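Local coordinates for protein 4-amino-4-deoxy-L-arabinose transferase or related glycosyltransferases of PMT family (Cupriavidus metallidurans, PDB 5EZM) that probably transfers 4-amino-4-deoxy-L-arabinose from a polyprenyl-phosphate carrier to lipid A, as a zinc-containing membrane glycosyltransferase of the GT-C fold, at residues K88-M93 with V248-L253; L253-V256 with F261-F264. One frame throughout, in Å; residues are numbered along the deposited sequence.

Contact 1: residues K88-M93 with V248-L253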
loop_
_atom_site.group_PDB
_atom_site.type_symbol
_atom_site.label_atom_id
_atom_site.label_comp_id
_atom_site.label_asym_id
_atom_site.label_seq_id
_atom_site.Cartn_x
_atom_site.Cartn_y
_atom_site.Cartn_z
ATOM N N LYS A 88 12.154 -7.363 3.774
ATOM C CA LYS A 88 11.778 -6.541 2.627
ATOM C C LYS A 88 12.987 -5.803 2.071
ATOM O O LYS A 88 13.927 -5.492 2.813
ATOM C CB LYS A 88 10.699 -5.502 2.986
ATOM C CG LYS A 88 9.414 -6.065 3.564
ATOM C CD LYS A 88 8.621 -6.857 2.542
ATOM C CE LYS A 88 7.422 -7.517 3.207
ATOM N NZ LYS A 88 6.623 -8.344 2.268
ATOM N N PRO A 89 12.988 -5.509 0.772
ATOM C CA PRO A 89 14.040 -4.662 0.177
ATOM C C PRO A 89 13.778 -3.192 0.467
ATOM O O PRO A 89 12.678 -2.836 0.915
ATOM C CB PRO A 89 13.932 -4.972 -1.327
ATOM C CG PRO A 89 13.096 -6.204 -1.424
ATOM C CD PRO A 89 12.163 -6.153 -0.261
ATOM N N PRO A 90 14.744 -2.305 0.216
ATOM C CA PRO A 90 14.719 -0.970 0.839
ATOM C C PRO A 90 14.200 0.204 0.013
ATOM O O PRO A 90 14.193 1.318 0.547
ATOM C CB PRO A 90 16.203 -0.755 1.145
ATOM C CG PRO A 90 16.878 -1.357 -0.035
ATOM C CD PRO A 90 16.045 -2.561 -0.433
ATOM N N PHE A 91 13.773 0.024 -1.241
ATOM C CA PHE A 91 13.480 1.188 -2.079
ATOM C C PHE A 91 12.370 2.049 -1.481
ATOM O O PHE A 91 12.477 3.282 -1.441
ATOM C CB PHE A 91 13.112 0.756 -3.497
ATOM C CG PHE A 91 12.676 1.898 -4.375
ATOM C CD1 PHE A 91 13.590 2.848 -4.803
ATOM C CD2 PHE A 91 11.352 2.029 -4.764
ATOM C CE1 PHE A 91 13.194 3.907 -5.606
ATOM C CE2 PHE A 91 10.954 3.084 -5.566
ATOM C CZ PHE A 91 11.877 4.023 -5.989
ATOM N N HIS A 92 11.290 1.417 -1.016
ATOM C CA HIS A 92 10.228 2.162 -0.348
ATOM C C HIS A 92 10.789 2.996 0.797
ATOM O O HIS A 92 10.426 4.169 0.965
ATOM C CB HIS A 92 9.155 1.194 0.158
ATOM C CG HIS A 92 8.027 1.859 0.884
ATOM N ND1 HIS A 92 6.800 2.091 0.299
ATOM C CD2 HIS A 92 7.934 2.331 2.151
ATOM C CE1 HIS A 92 6.003 2.681 1.172
ATOM N NE2 HIS A 92 6.667 2.839 2.304
ATOM N N MET A 93 11.701 2.413 1.578
ATOM C CA MET A 93 12.298 3.149 2.685
ATOM C C MET A 93 13.189 4.276 2.184
ATOM O O MET A 93 13.198 5.364 2.766
ATOM C CB MET A 93 13.077 2.197 3.592
ATOM C CG MET A 93 12.184 1.409 4.540
ATOM S SD MET A 93 11.182 0.152 3.715
ATOM C CE MET A 93 12.355 -1.199 3.614
ATOM N N VAL A 248 21.947 -4.998 -8.084
ATOM C CA VAL A 248 23.033 -5.725 -7.419
ATOM C C VAL A 248 23.704 -4.931 -6.302
ATOM O O VAL A 248 23.930 -5.505 -5.224
ATOM C CB VAL A 248 24.044 -6.231 -8.465
ATOM C CG1 VAL A 248 25.319 -6.693 -7.783
ATOM C CG2 VAL A 248 23.437 -7.366 -9.268
ATOM N N PRO A 249 24.059 -3.645 -6.476
ATOM C CA PRO A 249 24.867 -2.971 -5.437
ATOM C C PRO A 249 24.332 -3.089 -4.013
ATOM O O PRO A 249 25.106 -3.394 -3.096
ATOM C CB PRO A 249 24.890 -1.517 -5.922
ATOM C CG PRO A 249 24.818 -1.631 -7.385
ATOM C CD PRO A 249 23.869 -2.766 -7.646
ATOM N N TRP A 250 23.033 -2.870 -3.794
ATOM C CA TRP A 250 22.523 -2.978 -2.430
ATOM C C TRP A 250 22.592 -4.412 -1.925
ATOM O O TRP A 250 22.915 -4.646 -0.756
ATOM C CB TRP A 250 21.091 -2.458 -2.333
ATOM C CG TRP A 250 20.504 -2.687 -0.965
ATOM C CD1 TRP A 250 20.710 -1.931 0.155
ATOM C CD2 TRP A 250 19.633 -3.754 -0.570
ATOM N NE1 TRP A 250 20.014 -2.456 1.218
ATOM C CE2 TRP A 250 19.345 -3.576 0.800
ATOM C CE3 TRP A 250 19.063 -4.839 -1.242
ATOM C CZ2 TRP A 250 18.514 -4.439 1.506
ATOM C CZ3 TRP A 250 18.238 -5.696 -0.539
ATOM C CH2 TRP A 250 17.972 -5.491 0.821
ATOM N N PHE A 251 22.287 -5.384 -2.787
ATOM C CA PHE A 251 22.320 -6.775 -2.350
ATOM C C PHE A 251 23.735 -7.201 -1.985
ATOM O O PHE A 251 23.948 -7.888 -0.978
ATOM C CB PHE A 251 21.727 -7.678 -3.431
ATOM C CG PHE A 251 20.224 -7.650 -3.477
ATOM C CD1 PHE A 251 19.478 -8.596 -2.793
ATOM C CD2 PHE A 251 19.556 -6.663 -4.184
ATOM C CE1 PHE A 251 18.093 -8.564 -2.824
ATOM C CE2 PHE A 251 18.170 -6.629 -4.218
ATOM C CZ PHE A 251 17.440 -7.580 -3.538
ATOM N N TYR A 252 24.720 -6.779 -2.779
ATOM C CA TYR A 252 26.108 -7.063 -2.439
ATOM C C TYR A 252 26.500 -6.385 -1.134
ATOM O O TYR A 252 27.143 -6.999 -0.278
ATOM C CB TYR A 252 27.035 -6.620 -3.570
ATOM C CG TYR A 252 28.502 -6.807 -3.252
ATOM C CD1 TYR A 252 29.116 -8.039 -3.426
ATOM C CD2 TYR A 252 29.271 -5.753 -2.773
ATOM C CE1 TYR A 252 30.455 -8.217 -3.135
ATOM C CE2 TYR A 252 30.611 -5.922 -2.477
ATOM C CZ TYR A 252 31.198 -7.157 -2.661
ATOM O OH TYR A 252 32.534 -7.336 -2.372
ATOM N N LEU A 253 26.120 -5.117 -0.962
ATOM C CA LEU A 253 26.516 -4.394 0.243
ATOM C C LEU A 253 25.926 -5.039 1.492
ATOM O O LEU A 253 26.643 -5.314 2.462
ATOM C CB LEU A 253 26.096 -2.928 0.135
ATOM C CG LEU A 253 26.923 -2.086 -0.840
ATOM C CD1 LEU A 253 26.301 -0.712 -1.020
ATOM C CD2 LEU A 253 28.356 -1.969 -0.358
#
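P90 lays its pyrrolidine ring over one face of the W250 indole, and this CH-pi contact carries most of the meeting. Its CD sits above the six-membered ring, 3.5 Å from the centroid of that ring in W250 and only 5° off its normal. CG of P90 is shifted toward the five-membered ring and comes closest at the fusion atom, 3.4 Å from W250 CE2. The CD hydrogens, next to the ring nitrogen, are probably slightly polarised, which would suit them to an aromatic face. The indole reaches across because its CG stands anti to the backbone N (chi1 174°), with the two side chains arriving from opposite directions.

The remaining apolar contact is looser: P89 CA lies 4.1 Å from W250 CH2, in an oblique position. The two backbones are well separated, with the CA atoms of P90 and W250 8.7 Å apart, so the indole bridges the gap. Thus the proline pair, which follows shortly after the zinc ligand E87 and leads into helix 91-103, is joined to helix 236-257 of this GT-C protein, most of which is predicted to cross the membrane.

Aromatic contacts steady the indole from its own helix: W250 CZ3 stands 3.5 Å above the ring plane of F251, over its centre. The one polar atom of the indole, NE1 of W250, is hydrogen-bonded to V76 O. Were W250 an alanine, P90 would probably lose its aromatic partner and V76 O this donor, and a gap would open between the proline pair and helix 236-257.

Contact 2: residues L253-V256 with F261-F264. With MPG ([(Z)-octadec-9-enyl] (2R)-2,3-bis(oxidanyl)propanoate), chain K.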
loop_
_atom_site.group_PDB
_atom_site.type_symbol
_atom_site.label_atom_id
_atom_site.label_comp_id
_atom_site.label_asym_id
_atom_site.label_seq_id
_atom_site.Cartn_x
_atom_site.Cartn_y
_atom_site.Cartn_z
ATOM N N LEU A 253 26.120 -5.117 -0.962
ATOM C CA LEU A 253 26.516 -4.394 0.243
ATOM C C LEU A 253 25.926 -5.039 1.492
ATOM O O LEU A 253 26.643 -5.314 2.462
ATOM C CB LEU A 253 26.096 -2.928 0.135
ATOM C CG LEU A 253 26.923 -2.086 -0.840
ATOM C CD1 LEU A 253 26.301 -0.712 -1.020
ATOM C CD2 LEU A 253 28.356 -1.969 -0.358
ATOM N N VAL A 254 24.619 -5.306 1.478
ATOM C CA VAL A 254 23.979 -5.866 2.663
ATOM C C VAL A 254 24.418 -7.310 2.886
ATOM O O VAL A 254 24.461 -7.780 4.031
ATOM C CB VAL A 254 22.447 -5.735 2.553
ATOM C CG1 VAL A 254 21.873 -6.786 1.616
ATOM C CG2 VAL A 254 21.798 -5.807 3.930
ATOM N N SER A 255 24.771 -8.032 1.816
ATOM C CA SER A 255 25.237 -9.406 1.980
ATOM C C SER A 255 26.649 -9.446 2.547
ATOM O O SER A 255 26.981 -10.333 3.341
ATOM C CB SER A 255 25.179 -10.148 0.646
ATOM O OG SER A 255 23.849 -10.278 0.181
ATOM N N VAL A 256 27.499 -8.500 2.139
ATOM C CA VAL A 256 28.861 -8.437 2.657
ATOM C C VAL A 256 28.853 -7.988 4.111
ATOM O O VAL A 256 29.453 -8.632 4.979
ATOM C CB VAL A 256 29.724 -7.504 1.788
ATOM C CG1 VAL A 256 30.979 -7.085 2.542
ATOM C CG2 VAL A 256 30.088 -8.185 0.479
ATOM N N PHE A 261 22.353 -12.361 5.502
ATOM C CA PHE A 261 21.230 -11.778 4.767
ATOM C C PHE A 261 20.738 -12.668 3.632
ATOM O O PHE A 261 19.527 -12.944 3.581
ATOM C CB PHE A 261 21.594 -10.381 4.256
ATOM C CG PHE A 261 20.575 -9.805 3.306
ATOM C CD1 PHE A 261 19.528 -9.028 3.778
ATOM C CD2 PHE A 261 20.659 -10.045 1.938
ATOM C CE1 PHE A 261 18.587 -8.500 2.902
ATOM C CE2 PHE A 261 19.718 -9.524 1.062
ATOM C CZ PHE A 261 18.685 -8.749 1.545
ATOM N N PRO A 262 21.577 -13.119 2.684
ATOM C CA PRO A 262 21.013 -13.801 1.502
ATOM C C PRO A 262 20.248 -15.070 1.836
ATOM O O PRO A 262 19.163 -15.294 1.279
ATOM C CB PRO A 262 22.249 -14.085 0.633
ATOM C CG PRO A 262 23.400 -14.040 1.563
ATOM C CD PRO A 262 23.047 -13.026 2.606
ATOM N N ASN A 263 20.773 -15.902 2.741
ATOM C CA ASN A 263 20.059 -17.115 3.130
ATOM C C ASN A 263 18.693 -16.782 3.716
ATOM O O ASN A 263 17.704 -17.471 3.437
ATOM C CB ASN A 263 20.890 -17.918 4.128
ATOM C CG ASN A 263 20.269 -19.260 4.454
ATOM O OD1 ASN A 263 19.353 -19.715 3.771
ATOM N ND2 ASN A 263 20.771 -19.906 5.498
ATOM N N PHE A 264 18.614 -15.720 4.521
ATOM C CA PHE A 264 17.329 -15.307 5.073
ATOM C C PHE A 264 16.404 -14.799 3.976
ATOM O O PHE A 264 15.358 -15.396 3.701
ATOM C CB PHE A 264 17.534 -14.232 6.143
ATOM C CG PHE A 264 16.261 -13.815 6.832
ATOM C CD1 PHE A 264 15.815 -14.490 7.955
ATOM C CD2 PHE A 264 15.510 -12.754 6.350
ATOM C CE1 PHE A 264 14.649 -14.117 8.589
ATOM C CE2 PHE A 264 14.338 -12.372 6.979
ATOM C CZ PHE A 264 13.906 -13.057 8.102
HETATM C C2 MPG K . 19.361 -10.212 -7.597
HETATM C C3 MPG K . 20.791 -9.871 -7.191
HETATM C C4 MPG K . 21.236 -10.676 -5.978
HETATM C C5 MPG K . 22.688 -10.405 -5.549
HETATM C C6 MPG K . 23.171 -11.437 -4.514
HETATM C C7 MPG K . 24.357 -10.937 -3.666
HETATM C C8 MPG K . 24.709 -11.920 -2.524
HETATM C C1 MPG K . 18.949 -9.578 -8.929
#
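S255 and F261 bring their CA atoms within 5.4 Å of each other, the nearest CA pair between residues 253-256 and 261-264. V254 and F261 both point their CB atoms toward the other segment, and their side chains cross at about a right angle.

The evidence for a CH-pi contact lies in the placing of one methyl. V254 CG1 stands 3.5 Å from the centroid of the F261 ring, 10° off the normal, and so sits over the middle of the face instead of at the rim. The chi1 of V254, 77°, sets this branch between the backbone N and the carbonyl carbon, while CG2 of V254 comes no nearer than 3.9 Å, at F261 CD1. Here the last turn of helix 236-257, largely predicted to be transmembrane, packs across a short connection against the first turn of helix 261-267, the one that leads to the zinc ligands H268 and H270.

S255 fills the other part of the junction. Its OG lies 3.6 Å from F261 CD2, obliquely to that ring, and 3.8 Å from P262 CD. Neither approach is polar; the hydroxyl makes its hydrogen bond back along its own helix to F251 O. The alkyl chain of a bound MPG arrives at the same serine, with C8 of MPG 3.3 Å from S255 OG, which places this junction against lipid. Around the F261 ring, F86 meets it edge-to-face, and F265 lies nearly parallel to it.

Following the chain from its N terminus, contact 1 closes first: residues 88-93, at the start of helix 91-103, meet residues 248-253 of helix 236-257 after 154 mostly helical intervening residues. Contact 2 begins where that loop ends, sharing L253, and closes a short turn of four residues between 253-256 and 261-264. The two loops therefore follow one another, neither enclosing nor crossing the other. They also touch in space, with W250 CH2 3.4 Å from F261 CZ and the ring planes about 85° apart. Through helix 236-257, helix 91-103 is thereby connected to helix 261-267 and the zinc-binding region beyond it.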